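Local coordinates for alpha-L-rhamnosidase (Streptomyces avermitilis, PDB 3W5M), which hydrolyses terminal alpha-L-rhamnose from citrus flavonoids such as naringin and from the arabinogalactan-protein gum arabic, and binds L-rhamnose through a calcium-dependent carbohydrate-binding module, at residues Ser116-Lys121 against Ala398-Leu403; Ala183-Gly188 against Thr221-Ala226; Lys484-Arg489 against Leu503-Val508. One frame throughout, in Å; residues are numbered along the deposited sequence.

Contact 1: residues Ser116-Lys121 against Ala398-Leu403; sequences SQWSAK and ALLAQL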
loop_
_atom_site.group_PDB
_atom_site.type_symbol
_atom_site.label_atom_id
_atom_site.label_comp_id
_atom_site.label_asym_id
_atom_site.label_seq_id
_atom_site.Cartn_x
_atom_site.Cartn_y
_atom_site.Cartn_z
ATOM N N SER A 116 26.918 -2.623 -11.065
ATOM C CA SER A 116 28.146 -2.131 -11.667
ATOM C C SER A 116 27.904 -1.046 -12.718
ATOM O O SER A 116 28.831 -0.336 -13.104
ATOM C CB SER A 116 28.978 -3.290 -12.244
ATOM O OG SER A 116 28.188 -4.112 -13.097
ATOM N N GLN A 117 26.652 -0.905 -13.160
ATOM C CA GLN A 117 26.324 0.068 -14.190
ATOM C C GLN A 117 26.010 1.446 -13.607
ATOM O O GLN A 117 25.851 2.420 -14.368
ATOM C CB GLN A 117 25.204 -0.447 -15.098
ATOM C CG GLN A 117 25.667 -1.482 -16.115
ATOM C CD GLN A 117 25.963 -2.831 -15.487
ATOM O OE1 GLN A 117 27.110 -3.142 -15.182
ATOM N NE2 GLN A 117 24.938 -3.628 -15.282
ATOM N N TRP A 118 25.973 1.538 -12.274
ATOM C CA TRP A 118 25.836 2.822 -11.584
ATOM C C TRP A 118 27.209 3.383 -11.270
ATOM O O TRP A 118 28.089 2.671 -10.756
ATOM C CB TRP A 118 25.102 2.694 -10.259
ATOM C CG TRP A 118 23.662 2.346 -10.328
ATOM C CD1 TRP A 118 23.110 1.080 -10.367
ATOM C CD2 TRP A 118 22.561 3.266 -10.265
ATOM N NE1 TRP A 118 21.723 1.167 -10.378
ATOM C CE2 TRP A 118 21.365 2.497 -10.314
ATOM C CE3 TRP A 118 22.467 4.671 -10.237
ATOM C CZ2 TRP A 118 20.097 3.083 -10.302
ATOM C CZ3 TRP A 118 21.185 5.255 -10.222
ATOM C CH2 TRP A 118 20.026 4.459 -10.252
ATOM N N SER A 119 27.413 4.662 -11.566
ATOM C CA SER A 119 28.573 5.350 -11.032
ATOM C C SER A 119 28.171 6.496 -10.073
ATOM O O SER A 119 29.026 7.164 -9.476
ATOM C CB SER A 119 29.418 5.878 -12.175
ATOM O OG SER A 119 28.656 6.798 -12.927
ATOM N N ALA A 120 26.864 6.722 -9.938
ATOM C CA ALA A 120 26.334 7.732 -9.030
ATOM C C ALA A 120 26.725 7.429 -7.566
ATOM O O ALA A 120 26.995 6.278 -7.226
ATOM C CB ALA A 120 24.814 7.800 -9.186
ATOM N N LYS A 121 26.768 8.454 -6.717
ATOM C CA LYS A 121 26.974 8.292 -5.268
ATOM C C LYS A 121 25.726 8.669 -4.480
ATOM O O LYS A 121 24.997 9.615 -4.848
ATOM C CB LYS A 121 28.119 9.183 -4.759
ATOM C CG LYS A 121 29.371 9.245 -5.621
ATOM C CD LYS A 121 30.134 7.943 -5.659
ATOM C CE LYS A 121 31.572 8.216 -6.104
ATOM N NZ LYS A 121 32.145 7.067 -6.854
ATOM N N ALA A 398 18.449 9.641 1.717
ATOM C CA ALA A 398 19.490 9.761 0.728
ATOM C C ALA A 398 18.962 9.557 -0.686
ATOM O O ALA A 398 18.002 8.830 -0.893
ATOM C CB ALA A 398 20.632 8.768 1.041
ATOM N N LEU A 399 19.612 10.218 -1.639
ATOM C CA LEU A 399 19.270 10.195 -3.072
ATOM C C LEU A 399 20.377 9.531 -3.895
ATOM O O LEU A 399 21.564 9.778 -3.668
ATOM C CB LEU A 399 19.087 11.645 -3.578
ATOM C CG LEU A 399 18.811 11.811 -5.072
ATOM C CD1 LEU A 399 17.428 11.329 -5.493
ATOM C CD2 LEU A 399 19.040 13.267 -5.506
ATOM N N LEU A 400 19.983 8.759 -4.905
ATOM C CA LEU A 400 20.908 8.259 -5.915
ATOM C C LEU A 400 20.339 8.626 -7.284
ATOM O O LEU A 400 19.189 8.301 -7.608
ATOM C CB LEU A 400 21.084 6.734 -5.779
ATOM C CG LEU A 400 22.166 6.085 -6.649
ATOM C CD1 LEU A 400 23.539 6.453 -6.086
ATOM C CD2 LEU A 400 21.993 4.581 -6.672
ATOM N N ALA A 401 21.106 9.368 -8.083
ATOM C CA ALA A 401 20.577 9.780 -9.405
ATOM C C ALA A 401 21.661 9.742 -10.481
ATOM O O ALA A 401 22.800 10.148 -10.226
ATOM C CB ALA A 401 19.965 11.175 -9.318
ATOM N N GLN A 402 21.302 9.243 -11.648
ATOM C CA GLN A 402 22.232 9.135 -12.801
ATOM C C GLN A 402 21.509 9.502 -14.083
ATOM O O GLN A 402 20.602 8.815 -14.504
ATOM C CB GLN A 402 22.741 7.707 -12.921
ATOM C CG GLN A 402 23.777 7.438 -14.013
ATOM C CD GLN A 402 24.604 6.196 -13.655
ATOM O OE1 GLN A 402 25.185 6.131 -12.565
ATOM N NE2 GLN A 402 24.669 5.225 -14.567
ATOM N N LEU A 403 21.920 10.632 -14.664
ATOM C CA LEU A 403 21.356 11.110 -15.912
ATOM C C LEU A 403 22.332 10.804 -17.028
ATOM O O LEU A 403 23.523 11.172 -16.948
ATOM C CB LEU A 403 21.109 12.625 -15.817
ATOM C CG LEU A 403 20.725 13.332 -17.116
ATOM C CD1 LEU A 403 19.305 12.984 -17.532
ATOM C CD2 LEU A 403 20.903 14.841 -16.928
#
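One face of the W118 indole is met by L400 CD2, which lies 3.7 Å from the centroid of the W118 six-membered ring and 17° off its normal, a CH-pi contact displaced toward the CE3 and CZ3 rim. Y356 meets the indole edge-to-face. The second flat group, the Q402 carboxamide, stands at 65° to the indole and is gripped through both of its polar atoms. Q402 NE2 donates to Q117 O over 3.1 Å, the acceptor lying in the amide plane and the donor on a carbonyl lone pair, and also bonds E404. Q402 OE1 takes two N-H groups: S119 N at 2.8 Å, and A120 N, longer at 3.2 Å and nearly along the C=O axis. Q402 thus uses the tip of an extended chain, its CG anti to the backbone N (chi1 -177°), to clasp the loop backbone from Q117 to A120. That loop links strand 106-110 to strand 123-124 and lies against strand 398-407, in the mixed sheet of the rhamnosidase N-terminal domain. The two branches of L400 divide the apolar work: while CD2 faces the indole, L400 CD1 packs on A120 CB at 3.6 Å. S119 OG is bonded to R414.

Contact 2: residues Ala183-Gly188 against Thr221-Ala226; sequences AVSVDG and TLAVSA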
loop_
_atom_site.group_PDB
_atom_site.type_symbol
_atom_site.label_atom_id
_atom_site.label_comp_id
_atom_site.label_asym_id
_atom_site.label_seq_id
_atom_site.Cartn_x
_atom_site.Cartn_y
_atom_site.Cartn_z
ATOM N N ALA A 183 5.105 22.585 30.994
ATOM C CA ALA A 183 4.425 23.722 30.358
ATOM C C ALA A 183 5.429 24.876 30.380
ATOM O O ALA A 183 5.902 25.270 31.443
ATOM C CB ALA A 183 3.156 24.090 31.111
ATOM N N VAL A 184 5.803 25.361 29.206
ATOM C CA VAL A 184 6.834 26.382 29.110
ATOM C C VAL A 184 6.262 27.686 28.529
ATOM O O VAL A 184 5.389 27.651 27.637
ATOM C CB VAL A 184 8.074 25.865 28.328
ATOM C CG1 VAL A 184 7.666 25.262 26.981
ATOM C CG2 VAL A 184 9.104 26.964 28.166
ATOM N N SER A 185 6.739 28.802 29.074
ATOM C CA SER A 185 6.351 30.151 28.649
ATOM C C SER A 185 7.556 31.048 28.412
ATOM O O SER A 185 8.628 30.847 28.996
ATOM C CB SER A 185 5.405 30.773 29.679
ATOM O OG SER A 185 6.051 30.964 30.929
ATOM N N VAL A 186 7.369 32.052 27.552
ATOM C CA VAL A 186 8.306 33.143 27.393
ATOM C C VAL A 186 7.614 34.489 27.684
ATOM O O VAL A 186 6.545 34.768 27.130
ATOM C CB VAL A 186 8.907 33.189 25.970
ATOM C CG1 VAL A 186 9.999 34.250 25.925
ATOM C CG2 VAL A 186 9.474 31.828 25.567
ATOM N N ASP A 187 8.232 35.293 28.556
ATOM C CA ASP A 187 7.702 36.582 29.048
ATOM C C ASP A 187 6.230 36.512 29.466
ATOM O O ASP A 187 5.466 37.476 29.283
ATOM C CB ASP A 187 7.948 37.724 28.042
ATOM C CG ASP A 187 9.398 38.278 28.094
ATOM O OD1 ASP A 187 10.229 37.847 28.940
ATOM O OD2 ASP A 187 9.707 39.165 27.270
ATOM N N GLY A 188 5.847 35.373 30.036
ATOM C CA GLY A 188 4.474 35.145 30.488
ATOM C C GLY A 188 3.542 34.484 29.478
ATOM O O GLY A 188 2.417 34.124 29.818
ATOM N N THR A 221 12.308 36.313 30.048
ATOM C CA THR A 221 12.072 35.413 31.171
ATOM C C THR A 221 11.444 34.124 30.669
ATOM O O THR A 221 10.397 34.136 30.030
ATOM C CB THR A 221 11.180 36.092 32.204
ATOM O OG1 THR A 221 11.833 37.289 32.663
ATOM C CG2 THR A 221 10.913 35.162 33.395
ATOM N N LEU A 222 12.113 33.004 30.925
ATOM C CA LEU A 222 11.600 31.688 30.556
ATOM C C LEU A 222 11.098 31.091 31.852
ATOM O O LEU A 222 11.707 31.298 32.914
ATOM C CB LEU A 222 12.731 30.812 29.974
ATOM C CG LEU A 222 13.631 31.549 28.959
ATOM C CD1 LEU A 222 14.814 30.706 28.545
ATOM C CD2 LEU A 222 12.799 31.932 27.734
ATOM N N ALA A 223 9.980 30.381 31.774
ATOM C CA ALA A 223 9.411 29.747 32.954
ATOM C C ALA A 223 8.834 28.413 32.579
ATOM O O ALA A 223 8.208 28.252 31.515
ATOM C CB ALA A 223 8.349 30.655 33.586
ATOM N N VAL A 224 9.008 27.428 33.456
ATOM C CA VAL A 224 8.614 26.072 33.099
ATOM C C VAL A 224 8.010 25.488 34.347
ATOM O O VAL A 224 8.581 25.635 35.413
ATOM C CB VAL A 224 9.860 25.237 32.686
ATOM C CG1 VAL A 224 9.551 23.756 32.592
ATOM C CG2 VAL A 224 10.374 25.705 31.343
ATOM N N SER A 225 6.836 24.882 34.223
ATOM C CA SER A 225 6.361 23.902 35.235
ATOM C C SER A 225 6.624 22.505 34.675
ATOM O O SER A 225 6.571 22.301 33.469
ATOM C CB SER A 225 4.877 24.101 35.562
ATOM O OG SER A 225 4.060 23.857 34.423
ATOM N N ALA A 226 6.964 21.556 35.542
ATOM C CA ALA A 226 7.175 20.187 35.111
ATOM C C ALA A 226 6.644 19.295 36.210
ATOM O O ALA A 226 6.779 19.618 37.395
ATOM C CB ALA A 226 8.654 19.918 34.871
HETATM O O HOH W 1 7.660 33.266 30.928
#
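Backbone hydrogen bonds join A183-V186 to T221-A226 as antiparallel neighbours, their strand axes 4.8 Å apart at closest and 168° apart in direction. A183 with S225 and S185 with A223 form hydrogen-bonded pairs, each bonded in both directions; S185 N to A223 O measures 2.9 Å. The D187 N to T221 O bond continues the pattern past the strand end. CA-H...O contacts mark the intervening non-hydrogen-bonded pairs, for example V184 CA to A223 O at 3.3 Å.

Apolar contacts occupy one face. V184 CG2 meets V224 CG2 at 3.6 Å, and V186 lies beside L222, pointing the same way, with V186 CG2 and L222 CD2 4.0 Å apart. L240 and W236 of strand 235-244, in the facing sheet, cover this side.

Polar groups gather on the other face and at the turn. S185 OG donates to a water that also accepts from G188 N and donates to T221 O; R269 bonds S185 OG too. D187 OD1 takes T221 N over 2.8 Å at 173°, while D187 OD2 is held by H216. Fixed through both oxygens, the carboxylate closes the strand end of this CBM67 beta-sandwich; an N-H at each oxygen would probably favour its ionised form.

Contact 3: residues Lys484-Arg489 against Leu503-Val508; sequences KELPAR and LGQNMV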
loop_
_atom_site.group_PDB
_atom_site.type_symbol
_atom_site.label_atom_id
_atom_site.label_comp_id
_atom_site.label_asym_id
_atom_site.label_seq_id
_atom_site.Cartn_x
_atom_site.Cartn_y
_atom_site.Cartn_z
ATOM N N LYS A 484 -7.062 9.282 -10.527
ATOM C CA LYS A 484 -8.262 10.142 -10.709
ATOM C C LYS A 484 -8.377 11.175 -9.616
ATOM O O LYS A 484 -7.723 11.068 -8.571
ATOM C CB LYS A 484 -9.566 9.348 -10.835
ATOM C CG LYS A 484 -9.867 8.380 -9.727
ATOM C CD LYS A 484 -11.196 7.682 -10.012
ATOM C CE LYS A 484 -12.356 8.514 -9.519
ATOM N NZ LYS A 484 -13.459 8.496 -10.510
ATOM N N GLU A 485 -9.175 12.208 -9.897
ATOM C CA GLU A 485 -9.435 13.269 -8.936
ATOM C C GLU A 485 -10.900 13.184 -8.489
ATOM O O GLU A 485 -11.753 12.791 -9.288
ATOM C CB GLU A 485 -9.119 14.627 -9.560
ATOM C CG GLU A 485 -7.633 14.805 -9.852
ATOM C CD GLU A 485 -7.262 16.212 -10.298
ATOM O OE1 GLU A 485 -8.171 17.022 -10.634
ATOM O OE2 GLU A 485 -6.048 16.517 -10.315
ATOM N N LEU A 486 -11.171 13.504 -7.226
ATOM C CA LEU A 486 -12.529 13.559 -6.684
ATOM C C LEU A 486 -12.821 14.961 -6.180
ATOM O O LEU A 486 -12.348 15.334 -5.112
ATOM C CB LEU A 486 -12.712 12.559 -5.524
ATOM C CG LEU A 486 -12.652 11.046 -5.811
ATOM C CD1 LEU A 486 -12.734 10.228 -4.531
ATOM C CD2 LEU A 486 -13.751 10.619 -6.787
ATOM N N PRO A 487 -13.620 15.745 -6.930
ATOM C CA PRO A 487 -13.918 17.103 -6.432
ATOM C C PRO A 487 -14.781 16.994 -5.182
ATOM O O PRO A 487 -15.527 16.043 -5.052
ATOM C CB PRO A 487 -14.725 17.745 -7.578
ATOM C CG PRO A 487 -14.492 16.887 -8.773
ATOM C CD PRO A 487 -14.204 15.496 -8.261
ATOM N N ALA A 488 -14.673 17.939 -4.259
ATOM C CA ALA A 488 -15.530 17.947 -3.088
ATOM C C ALA A 488 -16.972 18.076 -3.577
ATOM O O ALA A 488 -17.231 18.805 -4.534
ATOM C CB ALA A 488 -15.165 19.088 -2.179
ATOM N N ARG A 489 -17.882 17.331 -2.955
ATOM C CA ARG A 489 -19.267 17.259 -3.405
ATOM C C ARG A 489 -20.148 18.210 -2.618
ATOM O O ARG A 489 -21.226 18.581 -3.083
ATOM C CB ARG A 489 -19.791 15.832 -3.263
ATOM C CG ARG A 489 -19.084 14.836 -4.162
ATOM C CD ARG A 489 -19.627 13.425 -3.974
ATOM N NE ARG A 489 -20.932 13.143 -4.604
ATOM C CZ ARG A 489 -21.399 13.674 -5.742
ATOM N NH1 ARG A 489 -20.689 14.554 -6.453
ATOM N NH2 ARG A 489 -22.599 13.313 -6.174
ATOM N N LEU A 503 -15.977 14.293 -0.007
ATOM C CA LEU A 503 -15.549 13.861 -1.323
ATOM C C LEU A 503 -16.457 12.733 -1.864
ATOM O O LEU A 503 -16.356 12.366 -3.030
ATOM C CB LEU A 503 -14.071 13.410 -1.280
ATOM C CG LEU A 503 -12.980 14.439 -0.961
ATOM C CD1 LEU A 503 -11.623 13.908 -1.373
ATOM C CD2 LEU A 503 -13.227 15.767 -1.655
ATOM N N GLY A 504 -17.311 12.196 -0.997
ATOM C CA GLY A 504 -18.373 11.262 -1.405
ATOM C C GLY A 504 -17.882 9.836 -1.522
ATOM O O GLY A 504 -18.678 8.907 -1.764
ATOM N N GLN A 505 -16.574 9.656 -1.351
ATOM C CA GLN A 505 -15.964 8.317 -1.497
ATOM C C GLN A 505 -14.789 8.244 -0.537
ATOM O O GLN A 505 -14.014 9.188 -0.475
ATOM C CB GLN A 505 -15.485 8.098 -2.951
ATOM C CG GLN A 505 -14.584 6.850 -3.144
ATOM C CD GLN A 505 -15.301 5.511 -2.899
ATOM O OE1 GLN A 505 -16.333 5.232 -3.514
ATOM N NE2 GLN A 505 -14.765 4.694 -1.987
ATOM N N ASN A 506 -14.643 7.139 0.198
ATOM C CA ASN A 506 -13.499 6.957 1.073
ATOM C C ASN A 506 -12.317 6.574 0.167
ATOM O O ASN A 506 -12.277 5.458 -0.353
ATOM C CB ASN A 506 -13.782 5.839 2.099
ATOM C CG ASN A 506 -12.765 5.778 3.245
ATOM O OD1 ASN A 506 -11.951 6.687 3.462
ATOM N ND2 ASN A 506 -12.806 4.660 3.992
ATOM N N MET A 507 -11.357 7.501 0.010
ATOM C CA MET A 507 -10.297 7.387 -0.980
ATOM C C MET A 507 -8.925 7.415 -0.294
ATOM O O MET A 507 -8.802 7.635 0.941
ATOM C CB MET A 507 -10.388 8.550 -1.994
ATOM C CG MET A 507 -10.255 9.910 -1.328
ATOM S SD MET A 507 -9.531 11.156 -2.440
ATOM C CE MET A 507 -7.773 10.765 -2.270
ATOM N N VAL A 508 -7.877 7.160 -1.078
ATOM C CA VAL A 508 -6.523 7.170 -0.534
ATOM C C VAL A 508 -5.651 8.012 -1.427
ATOM O O VAL A 508 -5.645 7.820 -2.655
ATOM C CB VAL A 508 -5.931 5.745 -0.415
ATOM C CG1 VAL A 508 -4.521 5.781 0.176
ATOM C CG2 VAL A 508 -6.830 4.877 0.443
HETATM O O HOH W 2 -16.084 13.467 -5.604
#
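In the concanavalin-like domain, where the chain leaves strand 498-503 and turns a corner at G504 and Q505 into strand 506-508, L486-R489 of the neighbouring strand 480-493 packs along the bend. No direct hydrogen bond joins the two segments; the evidence is apolar contact and one shared water. L503 turns its CD2 branch against the backbone opposite, reaching A488 CA at 3.5 Å and L486 O at 3.6 Å. A488 CB touches the same methyl from 3.9 Å. Although the L503 side chain leaves its backbone pointing away from L486-A488, its CG sits beside the backbone N, anti to the carbonyl carbon (chi1 -65°), and the methyl beyond it comes back to that backbone. Past the corner, L486 CD1 is the probing group. It lies 3.8 Å from both Q505 CB and M507 CB, with M507 SD also in contact; the L486 side chain crosses Q505 obliquely and slides past M507 in the opposite direction. R489 brings its aliphatic stem rather than its guanidinium: R489 CD rests 3.6 Å from L503 O and the same distance from G504 CA. Positive phi at G504 (84°) suits glycine. Water spans the gap between the strands, donating to P487 O at 2.7 Å and to L503 O at 2.8 Å, thereby linking two carbonyls that cannot bond each other. Q505 NE2 donates to N506 O from above the carbonyl plane and also reaches T891 O, which ties the corner to the six-hairpin glycosidase domain. W618 of helix 607-622 touches L486, Q505 and M507, so this barrel helix lies against the cluster, while V591 of strand 587-594 meets L486 and M507, and F570 of strand 568-570 meets L503 and M507.

In the fold
The three contacts sit in separate beta-rich parts of this multidomain chain, and no two touch. Contact 2 is nested in the sequence between the two segments of contact 1, because CBM67 is inserted there; yet their centres are 49 Å apart, with about 32 Å between nearest atoms. Contact 1 brings the loop before strand 123-124 to a five-stranded mixed sheet formed after that insertion. Contact 3 follows in series, 38 Å from contact 1 and 44 Å from contact 2 between centres, where a ten-stranded sheet meets helix 607-622 of the catalytic barrel. The rhamnose-binding CBM67 and the barrel that carries the inferred catalytic residues are thus separate along the chain and in space.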